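Long-range contact in mitogen-activated protein kinase (Leishmania major, PDB 3UIB), which probably acts as a MAP-family serine/threonine kinase, transferring phosphate from ATP to protein substrates, and is captured here with the inhibitor SB203580: residues L204-K209 and P264-Y269. Sequence-based numbering, arbitrary orientation.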
loop_
_atom_site.group_PDB
_atom_site.type_symbol
_atom_site.label_atom_id
_atom_site.label_comp_id
_atom_site.label_asym_id
_atom_site.label_seq_id
_atom_site.Cartn_x
_atom_site.Cartn_y
_atom_site.Cartn_z
ATOM N N LEU A 204 5.581 -11.163 -7.577
ATOM C CA LEU A 204 6.481 -10.007 -7.692
ATOM C C LEU A 204 7.921 -10.414 -7.352
ATOM O O LEU A 204 8.855 -9.941 -8.002
ATOM C CB LEU A 204 6.042 -8.819 -6.813
ATOM C CG LEU A 204 4.774 -8.056 -7.229
ATOM C CD1 LEU A 204 4.421 -7.002 -6.200
ATOM C CD2 LEU A 204 4.927 -7.403 -8.598
ATOM N N VAL A 205 8.100 -11.298 -6.341
ATOM C CA VAL A 205 9.416 -11.819 -5.942
ATOM C C VAL A 205 9.976 -12.564 -7.158
ATOM O O VAL A 205 11.146 -12.384 -7.502
ATOM C CB VAL A 205 9.349 -12.720 -4.671
ATOM C CG1 VAL A 205 10.730 -13.239 -4.274
ATOM C CG2 VAL A 205 8.712 -11.977 -3.503
ATOM N N MET A 206 9.100 -13.317 -7.861
ATOM C CA MET A 206 9.438 -14.069 -9.068
ATOM C C MET A 206 9.411 -13.207 -10.344
ATOM O O MET A 206 9.393 -13.749 -11.452
ATOM C CB MET A 206 8.568 -15.323 -9.200
ATOM C CG MET A 206 8.811 -16.340 -8.109
ATOM S SD MET A 206 7.810 -17.829 -8.289
ATOM C CE MET A 206 6.196 -17.172 -7.997
ATOM N N GLN A 207 9.435 -11.863 -10.181
ATOM C CA GLN A 207 9.502 -10.850 -11.248
ATOM C C GLN A 207 8.459 -11.022 -12.372
ATOM O O GLN A 207 8.754 -10.758 -13.540
ATOM C CB GLN A 207 10.943 -10.734 -11.810
ATOM C CG GLN A 207 12.023 -10.359 -10.780
ATOM C CD GLN A 207 13.308 -11.160 -10.925
ATOM O OE1 GLN A 207 13.762 -11.496 -12.027
ATOM N NE2 GLN A 207 13.941 -11.461 -9.802
ATOM N N PHE A 208 7.233 -11.435 -12.017
ATOM C CA PHE A 208 6.173 -11.634 -12.998
ATOM C C PHE A 208 5.594 -10.323 -13.510
ATOM O O PHE A 208 5.130 -9.490 -12.728
ATOM C CB PHE A 208 5.084 -12.574 -12.473
ATOM C CG PHE A 208 4.088 -13.031 -13.510
ATOM C CD1 PHE A 208 4.510 -13.693 -14.657
ATOM C CD2 PHE A 208 2.727 -12.840 -13.318
ATOM C CE1 PHE A 208 3.585 -14.122 -15.612
ATOM C CE2 PHE A 208 1.804 -13.283 -14.267
ATOM C CZ PHE A 208 2.239 -13.921 -15.406
ATOM N N LYS A 209 5.643 -10.156 -14.841
ATOM C CA LYS A 209 5.166 -8.991 -15.587
ATOM C C LYS A 209 3.646 -8.814 -15.554
ATOM O O LYS A 209 3.173 -7.677 -15.609
ATOM C CB LYS A 209 5.707 -8.997 -17.036
ATOM C CG LYS A 209 5.331 -10.229 -17.886
ATOM C CD LYS A 209 6.347 -11.382 -17.794
ATOM C CE LYS A 209 5.757 -12.690 -18.264
ATOM N NZ LYS A 209 6.628 -13.848 -17.927
ATOM N N PRO A 264 11.174 -15.660 -16.937
ATOM C CA PRO A 264 12.099 -16.746 -17.323
ATOM C C PRO A 264 13.308 -16.883 -16.396
ATOM O O PRO A 264 13.686 -18.003 -16.056
ATOM C CB PRO A 264 12.499 -16.379 -18.755
ATOM C CG PRO A 264 11.376 -15.556 -19.258
ATOM C CD PRO A 264 10.903 -14.763 -18.080
ATOM N N SER A 265 13.871 -15.739 -15.947
ATOM C CA SER A 265 15.017 -15.683 -15.037
ATOM C C SER A 265 14.690 -16.231 -13.643
ATOM O O SER A 265 15.543 -16.876 -13.039
ATOM C CB SER A 265 15.573 -14.267 -14.950
ATOM O OG SER A 265 16.936 -14.263 -15.338
ATOM N N ALA A 266 13.454 -16.004 -13.148
ATOM C CA ALA A 266 13.000 -16.525 -11.851
ATOM C C ALA A 266 12.882 -18.056 -11.907
ATOM O O ALA A 266 13.193 -18.726 -10.922
ATOM C CB ALA A 266 11.669 -15.908 -11.479
ATOM N N ARG A 267 12.468 -18.598 -13.076
ATOM C CA ARG A 267 12.362 -20.036 -13.350
ATOM C C ARG A 267 13.770 -20.620 -13.442
ATOM O O ARG A 267 13.976 -21.753 -13.013
ATOM C CB ARG A 267 11.616 -20.304 -14.668
ATOM C CG ARG A 267 10.163 -19.878 -14.674
ATOM C CD ARG A 267 9.643 -19.776 -16.091
ATOM N NE ARG A 267 8.423 -18.974 -16.173
ATOM C CZ ARG A 267 7.841 -18.607 -17.312
ATOM N NH1 ARG A 267 8.366 -18.960 -18.477
ATOM N NH2 ARG A 267 6.733 -17.880 -17.292
ATOM N N ASP A 268 14.729 -19.849 -14.010
ATOM C CA ASP A 268 16.139 -20.231 -14.154
ATOM C C ASP A 268 16.800 -20.342 -12.784
ATOM O O ASP A 268 17.607 -21.245 -12.570
ATOM C CB ASP A 268 16.900 -19.212 -15.022
ATOM C CG ASP A 268 17.269 -19.682 -16.417
ATOM O OD1 ASP A 268 16.647 -20.656 -16.904
ATOM O OD2 ASP A 268 18.155 -19.055 -17.036
ATOM N N TYR A 269 16.450 -19.425 -11.852
ATOM C CA TYR A 269 16.973 -19.436 -10.489
ATOM C C TYR A 269 16.422 -20.657 -9.740
ATOM O O TYR A 269 17.170 -21.332 -9.026
ATOM C CB TYR A 269 16.609 -18.144 -9.733
ATOM C CG TYR A 269 17.160 -16.843 -10.283
ATOM C CD1 TYR A 269 18.422 -16.786 -10.870
ATOM C CD2 TYR A 269 16.464 -15.649 -10.126
ATOM C CE1 TYR A 269 18.944 -15.586 -11.353
ATOM C CE2 TYR A 269 16.974 -14.443 -10.606
ATOM C CZ TYR A 269 18.219 -14.414 -11.210
ATOM O OH TYR A 269 18.729 -13.222 -11.666
#
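Ala266 faces Met206 where the MAPK insert, the excursion that follows helix 239-250 in MAP kinases, comes back against the end of helix 202-205, the short helix of the APE motif. A Schellman motif closes that helix: Gln207, with positive phi, is its C-prime residue, Gln207 N reaching Leu204 O at 3.0 Å and Phe208 N bonding to the carbonyl one residue further back. The turn brings the chain past helix 264-269, and the Met206 and Ala266 CA atoms lie 5.1 Å apart.

The methyl of Ala266 points at this turn, lying against the Met206 carbonyl and 3.9 Å from Met206 CB. Beyond CB, Met206 leaves the contact: with CG anti to its carbonyl carbon (chi1 -65°), the side chain runs on to Leu243 of helix 239-250 and to Phe303. The polar link is made just before the insert helix, where Ser263 OG bonds to both Met206 O and Ala266 N, tying the carbonyl at the end of one helix to the first turn of the other; Ser263 adds a backbone bond to Met206.

On one flank, Gln207 reaches toward the insert helix, its amide arriving between Ser265 and Tyr269. The amide nitrogen NE2 comes to the edge of the Tyr269 ring, near the ring plane, 4.3 Å from CE2, while OE1 lies 4.4 Å from Ser265 CB.

Lys209 forms the other flank. A bend at chi2 (-90°) turns its chain back toward the insert, where it crosses the extended Arg267 side chain at about a right angle. Two positive groups come close there, which probably costs some electrostatic energy; Arg267 NH2 also makes a weak hydrogen bond to Ser262 O. Lys209 NZ ends obliquely to the guanidinium, 4.1 Å from Arg267 NH2, and 4.4 Å from Pro264 CD.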